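Local coordinates for sorbitol dehydrogenase (Gluconobacter oxydans, PDB 5ITG), which probably oxidises D-sorbitol to L-sorbose with an NADP cofactor bound to a Rossmann-type domain, at residues A[28-31]-A[36-39]; A[73-78]-A[102-107]; A[112-117]-A[165-170]; A[242-245]-A[250-253]. All coordinates share one frame; numbering follows the deposited sequence.

Contact 1. Residues A[28-31]-A[36-39]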
loop_
_atom_site.group_PDB
_atom_site.type_symbol
_atom_site.label_atom_id
_atom_site.label_comp_id
_atom_site.label_asym_id
_atom_site.label_seq_id
_atom_site.Cartn_x
_atom_site.Cartn_y
_atom_site.Cartn_z
ATOM N N ILE A 28 4.357 8.570 19.381
ATOM C CA ILE A 28 4.514 7.464 18.441
ATOM C C ILE A 28 5.967 7.313 17.998
ATOM O O ILE A 28 6.657 8.307 17.756
ATOM C CB ILE A 28 3.689 7.715 17.143
ATOM C CG1 ILE A 28 2.224 7.969 17.488
ATOM C CG2 ILE A 28 3.823 6.523 16.190
ATOM C CD1 ILE A 28 1.437 8.562 16.330
ATOM N N VAL A 29 6.425 6.072 17.906
ATOM C CA VAL A 29 7.764 5.793 17.401
ATOM C C VAL A 29 7.505 5.043 16.102
ATOM O O VAL A 29 6.751 4.067 16.088
ATOM C CB VAL A 29 8.579 4.899 18.351
ATOM C CG1 VAL A 29 9.794 4.330 17.614
ATOM C CG2 VAL A 29 9.037 5.707 19.549
ATOM N N HIS A 30 8.110 5.503 15.011
ATOM C CA HIS A 30 7.911 4.861 13.712
ATOM C C HIS A 30 9.179 4.259 13.129
ATOM O O HIS A 30 10.196 4.939 13.007
ATOM C CB HIS A 30 7.359 5.865 12.699
ATOM C CG HIS A 30 7.079 5.266 11.359
ATOM N ND1 HIS A 30 5.941 4.533 11.096
ATOM C CD2 HIS A 30 7.813 5.241 10.222
ATOM C CE1 HIS A 30 5.989 4.081 9.855
ATOM N NE2 HIS A 30 7.115 4.495 9.304
ATOM N N PHE A 31 9.098 2.988 12.745
ATOM C CA PHE A 31 10.221 2.279 12.140
ATOM C C PHE A 31 10.082 2.295 10.617
ATOM O O PHE A 31 9.061 1.880 10.080
ATOM C CB PHE A 31 10.256 0.828 12.628
ATOM C CG PHE A 31 10.884 0.654 13.987
ATOM C CD1 PHE A 31 12.269 0.627 14.125
ATOM C CD2 PHE A 31 10.094 0.518 15.125
ATOM C CE1 PHE A 31 12.864 0.466 15.379
ATOM C CE2 PHE A 31 10.679 0.357 16.388
ATOM C CZ PHE A 31 12.069 0.331 16.512
ATOM N N PHE A 36 6.003 6.804 1.842
ATOM C CA PHE A 36 4.611 6.511 2.148
ATOM C C PHE A 36 4.234 6.983 3.549
ATOM O O PHE A 36 3.196 7.628 3.741
ATOM C CB PHE A 36 4.330 5.014 2.015
ATOM C CG PHE A 36 2.887 4.665 2.224
ATOM C CD1 PHE A 36 1.917 5.140 1.348
ATOM C CD2 PHE A 36 2.488 3.902 3.314
ATOM C CE1 PHE A 36 0.566 4.859 1.560
ATOM C CE2 PHE A 36 1.141 3.617 3.535
ATOM C CZ PHE A 36 0.181 4.098 2.657
ATOM N N PHE A 37 5.075 6.651 4.524
ATOM C CA PHE A 37 4.851 7.047 5.913
ATOM C C PHE A 37 4.716 8.561 6.009
ATOM O O PHE A 37 3.792 9.084 6.629
ATOM C CB PHE A 37 6.027 6.602 6.801
ATOM C CG PHE A 37 6.195 7.446 8.042
ATOM C CD1 PHE A 37 5.302 7.334 9.102
ATOM C CD2 PHE A 37 7.200 8.409 8.116
ATOM C CE1 PHE A 37 5.403 8.174 10.218
ATOM C CE2 PHE A 37 7.309 9.257 9.230
ATOM C CZ PHE A 37 6.409 9.138 10.280
ATOM N N ARG A 38 5.652 9.263 5.383
ATOM C CA ARG A 38 5.670 10.715 5.423
ATOM C C ARG A 38 4.468 11.396 4.759
ATOM O O ARG A 38 4.115 12.518 5.128
ATOM C CB ARG A 38 6.972 11.208 4.806
ATOM C CG ARG A 38 8.202 10.741 5.566
ATOM C CD ARG A 38 9.442 10.939 4.715
ATOM N NE ARG A 38 9.593 12.342 4.376
ATOM C CZ ARG A 38 10.222 12.800 3.300
ATOM N NH1 ARG A 38 10.774 11.968 2.429
ATOM N NH2 ARG A 38 10.288 14.107 3.099
ATOM N N ALA A 39 3.840 10.717 3.798
ATOM C CA ALA A 39 2.688 11.276 3.087
ATOM C C ALA A 39 1.352 10.693 3.536
ATOM O O ALA A 39 0.290 11.172 3.133
ATOM C CB ALA A 39 2.860 11.062 1.580
#
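His30 NE2 is gripped by a hydrogen bond with Thr129 OG1 and a weak one with Gly32 O, and the same atom lies 3.3 Å from Phe37 CG, where the phenyl ring joins its CB. The setting is the start of the Rossmann domain: strand 26-31, paired in parallel with strands 56-61 and 125-128, runs into a short turn and then helix 35-39, the position that the cofactor-binding loop takes in this fold. The contact across the turn is a face-to-face stack. The imidazole and phenyl planes are only 14° apart and their centroids 3.8 Å. Phe37 CD1 sits over the centre of the imidazole, 3.3 Å above its plane, whereas His30 CD2 lies over the phenyl ring shifted toward its rim.

CB of each residue is aimed at the other segment, and the side chains run in opposite senses as their rings overlap. Both carry CG anti to the backbone N; in His30 (chi1 -178°) this sends the imidazole off the strand to meet the ring arriving from the helix. Rotation of the imidazole is fixed at both nitrogens, because ND1 has its own hydrogen bond with Ser127 OG. The stack is buried, with Ile57 touching both residues and Ala42 of helix 41-46 against Phe37. Besides the phenyl ring, the imidazole reaches the root of the Phe37 side chain, where NE2 lies 3.4 Å from Phe37 CB.

Contact 2. Residues A[73-78]-A[102-107]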
loop_
_atom_site.group_PDB
_atom_site.type_symbol
_atom_site.label_atom_id
_atom_site.label_comp_id
_atom_site.label_asym_id
_atom_site.label_seq_id
_atom_site.Cartn_x
_atom_site.Cartn_y
_atom_site.Cartn_z
ATOM N N GLU A 73 21.099 12.904 8.519
ATOM C CA GLU A 73 21.716 14.217 8.676
ATOM C C GLU A 73 20.882 15.287 7.988
ATOM O O GLU A 73 20.702 16.380 8.519
ATOM C CB GLU A 73 23.134 14.211 8.102
ATOM C CG GLU A 73 24.080 13.281 8.840
ATOM C CD GLU A 73 25.459 13.219 8.214
ATOM O OE1 GLU A 73 25.574 12.781 7.046
ATOM O OE2 GLU A 73 26.432 13.606 8.894
ATOM N N GLU A 74 20.365 14.966 6.807
ATOM C CA GLU A 74 19.551 15.918 6.063
ATOM C C GLU A 74 18.256 16.233 6.803
ATOM O O GLU A 74 17.770 17.365 6.762
ATOM C CB GLU A 74 19.248 15.373 4.670
ATOM C CG GLU A 74 20.485 15.153 3.824
ATOM C CD GLU A 74 20.156 14.863 2.376
ATOM O OE1 GLU A 74 19.417 13.894 2.114
ATOM O OE2 GLU A 74 20.640 15.605 1.498
ATOM N N PHE A 75 17.698 15.229 7.476
ATOM C CA PHE A 75 16.469 15.406 8.251
ATOM C C PHE A 75 16.746 16.336 9.430
ATOM O O PHE A 75 16.075 17.352 9.606
ATOM C CB PHE A 75 15.962 14.055 8.771
ATOM C CG PHE A 75 14.937 13.399 7.880
ATOM C CD1 PHE A 75 13.622 13.864 7.848
ATOM C CD2 PHE A 75 15.285 12.323 7.068
ATOM C CE1 PHE A 75 12.669 13.266 7.017
ATOM C CE2 PHE A 75 14.339 11.717 6.231
ATOM C CZ PHE A 75 13.029 12.192 6.208
ATOM N N LYS A 76 17.743 15.985 10.236
ATOM C CA LYS A 76 18.105 16.801 11.389
ATOM C C LYS A 76 18.438 18.232 10.958
ATOM O O LYS A 76 18.128 19.187 11.665
ATOM C CB LYS A 76 19.305 16.181 12.115
ATOM C CG LYS A 76 19.035 14.793 12.693
ATOM C CD LYS A 76 18.022 14.838 13.840
ATOM C CE LYS A 76 18.578 15.589 15.047
ATOM N NZ LYS A 76 17.646 15.569 16.215
ATOM N N ALA A 77 19.057 18.376 9.791
ATOM C CA ALA A 77 19.428 19.694 9.280
ATOM C C ALA A 77 18.214 20.595 9.066
ATOM O O ALA A 77 18.296 21.813 9.235
ATOM C CB ALA A 77 20.206 19.546 7.972
ATOM N N GLN A 78 17.086 20.001 8.691
ATOM C CA GLN A 78 15.872 20.778 8.464
ATOM C C GLN A 78 14.907 20.659 9.634
ATOM O O GLN A 78 13.704 20.886 9.479
ATOM C CB GLN A 78 15.178 20.320 7.179
ATOM C CG GLN A 78 15.953 20.641 5.917
ATOM C CD GLN A 78 15.261 20.141 4.664
ATOM O OE1 GLN A 78 15.762 20.323 3.553
ATOM N NE2 GLN A 78 14.105 19.505 4.833
ATOM N N ARG A 102 9.177 14.740 14.746
ATOM C CA ARG A 102 10.039 15.585 15.566
ATOM C C ARG A 102 11.470 15.117 15.794
ATOM O O ARG A 102 12.294 15.870 16.307
ATOM C CB ARG A 102 9.365 15.860 16.913
ATOM C CG ARG A 102 8.157 16.795 16.825
ATOM C CD ARG A 102 8.554 18.197 16.363
ATOM N NE ARG A 102 8.584 18.329 14.906
ATOM C CZ ARG A 102 9.611 18.818 14.213
ATOM N NH1 ARG A 102 10.709 19.222 14.839
ATOM N NH2 ARG A 102 9.537 18.913 12.890
ATOM N N ASP A 103 11.772 13.879 15.428
ATOM C CA ASP A 103 13.130 13.381 15.581
ATOM C C ASP A 103 13.327 12.204 14.644
ATOM O O ASP A 103 12.378 11.474 14.342
ATOM C CB ASP A 103 13.396 12.938 17.023
ATOM C CG ASP A 103 14.865 13.070 17.415
ATOM O OD1 ASP A 103 15.734 13.070 16.514
ATOM O OD2 ASP A 103 15.148 13.169 18.630
ATOM N N TYR A 104 14.558 12.035 14.178
ATOM C CA TYR A 104 14.900 10.941 13.282
ATOM C C TYR A 104 16.166 10.290 13.827
ATOM O O TYR A 104 17.238 10.898 13.824
ATOM C CB TYR A 104 15.137 11.474 11.868
ATOM C CG TYR A 104 15.371 10.405 10.824
ATOM C CD1 TYR A 104 16.540 9.642 10.821
ATOM C CD2 TYR A 104 14.421 10.156 9.834
ATOM C CE1 TYR A 104 16.755 8.654 9.853
ATOM C CE2 TYR A 104 14.624 9.173 8.863
ATOM C CZ TYR A 104 15.791 8.426 8.878
ATOM O OH TYR A 104 15.987 7.456 7.923
ATOM N N LEU A 105 16.035 9.058 14.304
ATOM C CA LEU A 105 17.172 8.343 14.866
ATOM C C LEU A 105 17.634 7.171 14.027
ATOM O O LEU A 105 16.826 6.438 13.460
ATOM C CB LEU A 105 16.840 7.813 16.264
ATOM C CG LEU A 105 16.642 8.793 17.419
ATOM C CD1 LEU A 105 15.448 9.690 17.166
ATOM C CD2 LEU A 105 16.454 7.999 18.707
ATOM N N LEU A 106 18.948 7.007 13.950
ATOM C CA LEU A 106 19.540 5.885 13.243
ATOM C C LEU A 106 19.841 4.868 14.340
ATOM O O LEU A 106 20.780 5.045 15.122
ATOM C CB LEU A 106 20.836 6.303 12.552
ATOM C CG LEU A 106 20.714 6.728 11.092
ATOM C CD1 LEU A 106 22.047 7.276 10.602
ATOM C CD2 LEU A 106 20.286 5.532 10.261
ATOM N N ALA A 107 19.031 3.815 14.403
ATOM C CA ALA A 107 19.185 2.777 15.416
ATOM C C ALA A 107 20.624 2.327 15.649
ATOM O O ALA A 107 21.097 2.308 16.785
ATOM C CB ALA A 107 18.312 1.571 15.062
#
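Phe75 and Tyr104 lie against each other as an offset stack, the rings 14° from parallel with centroids 4.7 Å apart. The overlap is partial: Tyr104 CD2 comes over one face of the phenyl ring toward its rim, 3.6 Å from Phe75 CD2, and Tyr104 CE2 follows at 3.7 Å from Phe75 CE2. Near the stack a salt bridge joins the same two elements, with Lys76 NZ 3.2 Å from Asp103 OD1. The ammonium meets that oxygen from above the carboxylate plane, 49° out of it.

Lys76 starts off to one side of the line to the strand, and only its end closes on it. Bends at chi2 and chi3 curl the chain, so that CD passes 4.0 Å from Tyr104 O before NZ arrives at the carboxylate. Here helix 66-77 packs on the sheet of the Rossmann domain, nearly antiparallel to strand 93-106, as the helix of a beta-alpha-beta crossover from strand 56-61 whose return is interrupted by strand 82-87.

Tyr104 reaches the helix because its CG stands anti to the backbone N (chi1 -175°), which swings the ring off the strand. Lys71 and Ala72, earlier in the same helix, touch that ring too, while Leu253 packs on Phe75. Asp103 OD1 is steadied from its own strand by a weak bond from Tyr104 N at 2.8 Å, and Val58 of strand 56-61 touches the Asp103 side chain.

Contact 3. Residues A[112-117]-A[165-170]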
loop_
_atom_site.group_PDB
_atom_site.type_symbol
_atom_site.label_atom_id
_atom_site.label_comp_id
_atom_site.label_asym_id
_atom_site.label_seq_id
_atom_site.Cartn_x
_atom_site.Cartn_y
_atom_site.Cartn_z
ATOM N N GLU A 112 20.611 2.116 22.524
ATOM C CA GLU A 112 19.971 2.539 23.772
ATOM C C GLU A 112 19.044 3.732 23.558
ATOM O O GLU A 112 17.987 3.816 24.183
ATOM C CB GLU A 112 21.007 2.907 24.842
ATOM C CG GLU A 112 20.366 3.200 26.207
ATOM C CD GLU A 112 21.315 3.851 27.210
ATOM O OE1 GLU A 112 21.711 5.020 26.998
ATOM O OE2 GLU A 112 21.661 3.191 28.215
ATOM N N ALA A 113 19.446 4.645 22.676
ATOM C CA ALA A 113 18.658 5.839 22.371
ATOM C C ALA A 113 17.266 5.474 21.852
ATOM O O ALA A 113 16.276 6.134 22.179
ATOM C CB ALA A 113 19.383 6.688 21.341
ATOM N N VAL A 114 17.202 4.428 21.034
ATOM C CA VAL A 114 15.934 3.974 20.479
ATOM C C VAL A 114 15.092 3.340 21.575
ATOM O O VAL A 114 13.890 3.589 21.671
ATOM C CB VAL A 114 16.148 2.932 19.354
ATOM C CG1 VAL A 114 14.807 2.326 18.942
ATOM C CG2 VAL A 114 16.808 3.592 18.158
ATOM N N LEU A 115 15.737 2.519 22.402
ATOM C CA LEU A 115 15.052 1.839 23.494
ATOM C C LEU A 115 14.482 2.806 24.522
ATOM O O LEU A 115 13.431 2.540 25.101
ATOM C CB LEU A 115 15.994 0.844 24.174
ATOM C CG LEU A 115 16.201 -0.489 23.443
ATOM C CD1 LEU A 115 17.254 -1.312 24.173
ATOM C CD2 LEU A 115 14.882 -1.255 23.374
ATOM N N LYS A 116 15.170 3.924 24.745
ATOM C CA LYS A 116 14.695 4.922 25.697
ATOM C C LYS A 116 13.347 5.465 25.234
ATOM O O LYS A 116 12.422 5.632 26.033
ATOM C CB LYS A 116 15.689 6.083 25.819
ATOM C CG LYS A 116 15.295 7.111 26.868
ATOM C CD LYS A 116 16.176 8.355 26.818
ATOM C CE LYS A 116 15.810 9.334 27.935
ATOM N NZ LYS A 116 14.342 9.642 27.955
ATOM N N HIS A 117 13.235 5.749 23.941
ATOM C CA HIS A 117 11.979 6.259 23.408
ATOM C C HIS A 117 10.898 5.199 23.520
ATOM O O HIS A 117 9.775 5.486 23.926
ATOM C CB HIS A 117 12.130 6.674 21.939
ATOM C CG HIS A 117 12.535 8.104 21.755
ATOM N ND1 HIS A 117 13.822 8.481 21.441
ATOM C CD2 HIS A 117 11.819 9.249 21.845
ATOM C CE1 HIS A 117 13.883 9.796 21.343
ATOM N NE2 HIS A 117 12.680 10.287 21.583
ATOM N N PHE A 165 12.090 -6.459 15.402
ATOM C CA PHE A 165 11.539 -7.460 16.311
ATOM C C PHE A 165 12.248 -7.371 17.661
ATOM O O PHE A 165 11.609 -7.344 18.716
ATOM C CB PHE A 165 11.739 -8.857 15.729
ATOM C CG PHE A 165 11.448 -8.939 14.266
ATOM C CD1 PHE A 165 10.158 -8.736 13.787
ATOM C CD2 PHE A 165 12.466 -9.195 13.360
ATOM C CE1 PHE A 165 9.887 -8.784 12.422
ATOM C CE2 PHE A 165 12.207 -9.246 11.997
ATOM C CZ PHE A 165 10.910 -9.039 11.526
ATOM N N GLY A 166 13.577 -7.330 17.616
ATOM C CA GLY A 166 14.358 -7.247 18.836
ATOM C C GLY A 166 14.088 -5.986 19.639
ATOM O O GLY A 166 13.950 -6.046 20.860
ATOM N N TYR A 167 14.017 -4.844 18.957
ATOM C CA TYR A 167 13.765 -3.565 19.616
ATOM C C TYR A 167 12.396 -3.520 20.281
ATOM O O TYR A 167 12.267 -3.141 21.445
ATOM C CB TYR A 167 13.854 -2.421 18.604
ATOM C CG TYR A 167 15.251 -1.890 18.361
ATOM C CD1 TYR A 167 15.881 -1.073 19.302
ATOM C CD2 TYR A 167 15.939 -2.194 17.187
ATOM C CE1 TYR A 167 17.167 -0.567 19.078
ATOM C CE2 TYR A 167 17.227 -1.694 16.953
ATOM C CZ TYR A 167 17.831 -0.883 17.904
ATOM O OH TYR A 167 19.099 -0.392 17.683
ATOM N N VAL A 168 11.373 -3.902 19.523
ATOM C CA VAL A 168 10.002 -3.883 20.016
ATOM C C VAL A 168 9.771 -4.836 21.178
ATOM O O VAL A 168 9.228 -4.442 22.207
ATOM C CB VAL A 168 9.007 -4.203 18.868
ATOM C CG1 VAL A 168 7.614 -4.454 19.423
ATOM C CG2 VAL A 168 8.972 -3.028 17.890
ATOM N N VAL A 169 10.178 -6.089 21.020
ATOM C CA VAL A 169 9.989 -7.061 22.084
ATOM C C VAL A 169 10.818 -6.725 23.330
ATOM O O VAL A 169 10.325 -6.856 24.449
ATOM C CB VAL A 169 10.296 -8.486 21.578
ATOM C CG1 VAL A 169 10.341 -9.470 22.738
ATOM C CG2 VAL A 169 9.204 -8.908 20.582
ATOM N N GLU A 170 12.062 -6.281 23.149
ATOM C CA GLU A 170 12.884 -5.916 24.304
ATOM C C GLU A 170 12.253 -4.710 25.003
ATOM O O GLU A 170 12.235 -4.631 26.233
ATOM C CB GLU A 170 14.318 -5.587 23.868
ATOM C CG GLU A 170 15.210 -5.027 24.974
ATOM C CD GLU A 170 15.476 -6.008 26.119
ATOM O OE1 GLU A 170 14.979 -7.156 26.091
ATOM O OE2 GLU A 170 16.196 -5.618 27.060
#
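Tyr167 and Val114 meet because each first torsion turns the right group across the gap between two helices. In Tyr167 CG stands anti to the carbonyl carbon (chi1 -85°), which brings the ring to the neighbouring helix; in Val114 (chi1 172°) CG1 is the branch anti to the backbone N, and it is this methyl that presses on the ring. Val114 CG1 lies 3.6 Å from Tyr167 CD1, and Val114 CB is 3.7 Å from Tyr167 CE1, so these two carbons of the valine rest obliquely against the CD1-CE1 part of the phenol.

Leu115, the next residue, adds a second contact. Its CG is 4.2 Å from Tyr167 CD1, while the CD2 branch reaches over to the other backbone, 3.8 Å from Tyr167 O. The same methyl also meets the aliphatic part of an acidic residue, with Leu115 CD2 4.1 Å from Glu170 CG. A bend at chi2 carries the Glu170 carboxylate onward to salt bridges with Arg173 and Arg174, so only its methylene takes part in the apolar packing.

No hydrogen bond crosses between the segments, and the contact is buried. Phe31 of strand 26-31 packs on Tyr167, and Ala107 touches both Tyr167 and Val114. With axes 10.0 Å apart and crossing at -44°, helices 111-119 and 164-177, each leading into a parallel strand, make the side-by-side helix layer over the sheet of a Rossmann fold.

Contact 4. Residues A[242-245]-A[250-253]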
loop_
_atom_site.group_PDB
_atom_site.type_symbol
_atom_site.label_atom_id
_atom_site.label_comp_id
_atom_site.label_asym_id
_atom_site.label_seq_id
_atom_site.Cartn_x
_atom_site.Cartn_y
_atom_site.Cartn_z
ATOM N N LYS A 242 11.910 19.650 -9.603
ATOM C CA LYS A 242 10.638 20.172 -10.093
ATOM C C LYS A 242 9.752 20.591 -8.926
ATOM O O LYS A 242 9.112 21.639 -8.964
ATOM C CB LYS A 242 9.914 19.114 -10.930
ATOM C CG LYS A 242 10.548 18.837 -12.285
ATOM C CD LYS A 242 10.281 19.964 -13.271
ATOM C CE LYS A 242 8.800 20.051 -13.633
ATOM N NZ LYS A 242 8.540 21.084 -14.675
ATOM N N LEU A 243 9.711 19.764 -7.889
ATOM C CA LEU A 243 8.896 20.061 -6.720
ATOM C C LEU A 243 9.356 21.355 -6.046
ATOM O O LEU A 243 8.543 22.230 -5.742
ATOM C CB LEU A 243 8.953 18.892 -5.727
ATOM C CG LEU A 243 8.334 17.576 -6.222
ATOM C CD1 LEU A 243 8.501 16.491 -5.165
ATOM C CD2 LEU A 243 6.858 17.790 -6.547
ATOM N N ASN A 244 10.661 21.477 -5.827
ATOM C CA ASN A 244 11.216 22.668 -5.188
ATOM C C ASN A 244 11.075 23.910 -6.061
ATOM O O ASN A 244 10.807 25.004 -5.562
ATOM C CB ASN A 244 12.690 22.452 -4.837
ATOM C CG ASN A 244 12.888 21.370 -3.795
ATOM O OD1 ASN A 244 11.999 21.101 -2.992
ATOM N ND2 ASN A 244 14.065 20.756 -3.794
ATOM N N ALA A 245 11.253 23.743 -7.366
ATOM C CA ALA A 245 11.130 24.870 -8.282
ATOM C C ALA A 245 9.696 25.388 -8.265
ATOM O O ALA A 245 9.450 26.581 -8.441
ATOM C CB ALA A 245 11.513 24.438 -9.689
ATOM N N ASP A 250 13.875 25.284 -0.750
ATOM C CA ASP A 250 15.095 24.515 -0.969
ATOM C C ASP A 250 15.039 23.298 -0.052
ATOM O O ASP A 250 15.778 23.197 0.926
ATOM C CB ASP A 250 16.330 25.365 -0.652
ATOM C CG ASP A 250 17.626 24.593 -0.823
ATOM O OD1 ASP A 250 17.855 24.051 -1.925
ATOM O OD2 ASP A 250 18.417 24.532 0.144
ATOM N N ASP A 251 14.145 22.376 -0.386
ATOM C CA ASP A 251 13.940 21.171 0.396
ATOM C C ASP A 251 14.870 20.050 -0.039
ATOM O O ASP A 251 14.978 19.754 -1.220
ATOM C CB ASP A 251 12.488 20.714 0.242
ATOM C CG ASP A 251 12.082 19.681 1.275
ATOM O OD1 ASP A 251 12.963 19.166 1.998
ATOM O OD2 ASP A 251 10.870 19.384 1.358
ATOM N N ASP A 252 15.546 19.430 0.921
ATOM C CA ASP A 252 16.435 18.314 0.617
ATOM C C ASP A 252 15.646 17.005 0.561
ATOM O O ASP A 252 16.079 16.032 -0.063
ATOM C CB ASP A 252 17.524 18.194 1.683
ATOM C CG ASP A 252 18.699 19.111 1.419
ATOM O OD1 ASP A 252 19.386 18.903 0.401
ATOM O OD2 ASP A 252 18.931 20.038 2.221
ATOM N N LEU A 253 14.479 16.998 1.199
ATOM C CA LEU A 253 13.629 15.811 1.260
ATOM C C LEU A 253 12.187 16.062 0.803
ATOM O O LEU A 253 11.237 15.739 1.515
ATOM C CB LEU A 253 13.623 15.284 2.696
ATOM C CG LEU A 253 15.026 15.078 3.268
ATOM C CD1 LEU A 253 14.967 14.975 4.778
ATOM C CD2 LEU A 253 15.643 13.831 2.648
#
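The Asn244 amide binds the backbone of Asp251, not its carboxylate: Asn244 ND2 donates to Asp251 O at 2.9 Å. This is the one hydrogen bond between the two segments. The donor comes in the carbonyl plane, on a lone pair, but the bond is bent, with an N-H...O angle of 142°, and the carbonyl oxygen lies somewhat out of the Asn244 amide plane. At the other corner of the amide, Asn244 OD1 rests 3.3 Å from Asp251 CB. The two side chains cross at about a right angle, each amide atom touching a different part of the aspartate.

Asp251 CB points at the helix, but with CG anti to the backbone N (chi1 -166°) the carboxylate turns off toward its own chain. There Asp251 OD1 accepts from Leu253 N at 2.8 Å, the donor standing above the carboxylate plane. Gln78 NE2 also bonds to OD1, and Ser83 OG pairs with OD2; this many partners around a buried carboxylate would be expected to favour its charged form. The OD1 bond to the amide two residues on makes an Asx turn, set in the loop that carries the chain from helix 237-247 to strand 255-258 at the sheet's edge.

All four contacts fall within the Rossmann domain and follow one another along the chain. Contacts 1 and 2 reach the same sheet, their centres about 13 Å apart, and touch where Arg38 meets Phe75. Strand 93-106 of contact 2 is followed by helix 111-119 of contact 3, centres about 18 Å apart; His117 on that helix packs against Leu105 of contact 2 and Val29 of contact 1. Contact 4 joins contact 2 directly, centres about 18 Å apart, where Gln78 OE1 probably accepts a hydrogen bond from Asp252 N. Contacts 3 and 4 are separate, nearest atoms about 17 Å apart. The four together tie the sheet to helices and a late loop around the probable cofactor-binding domain.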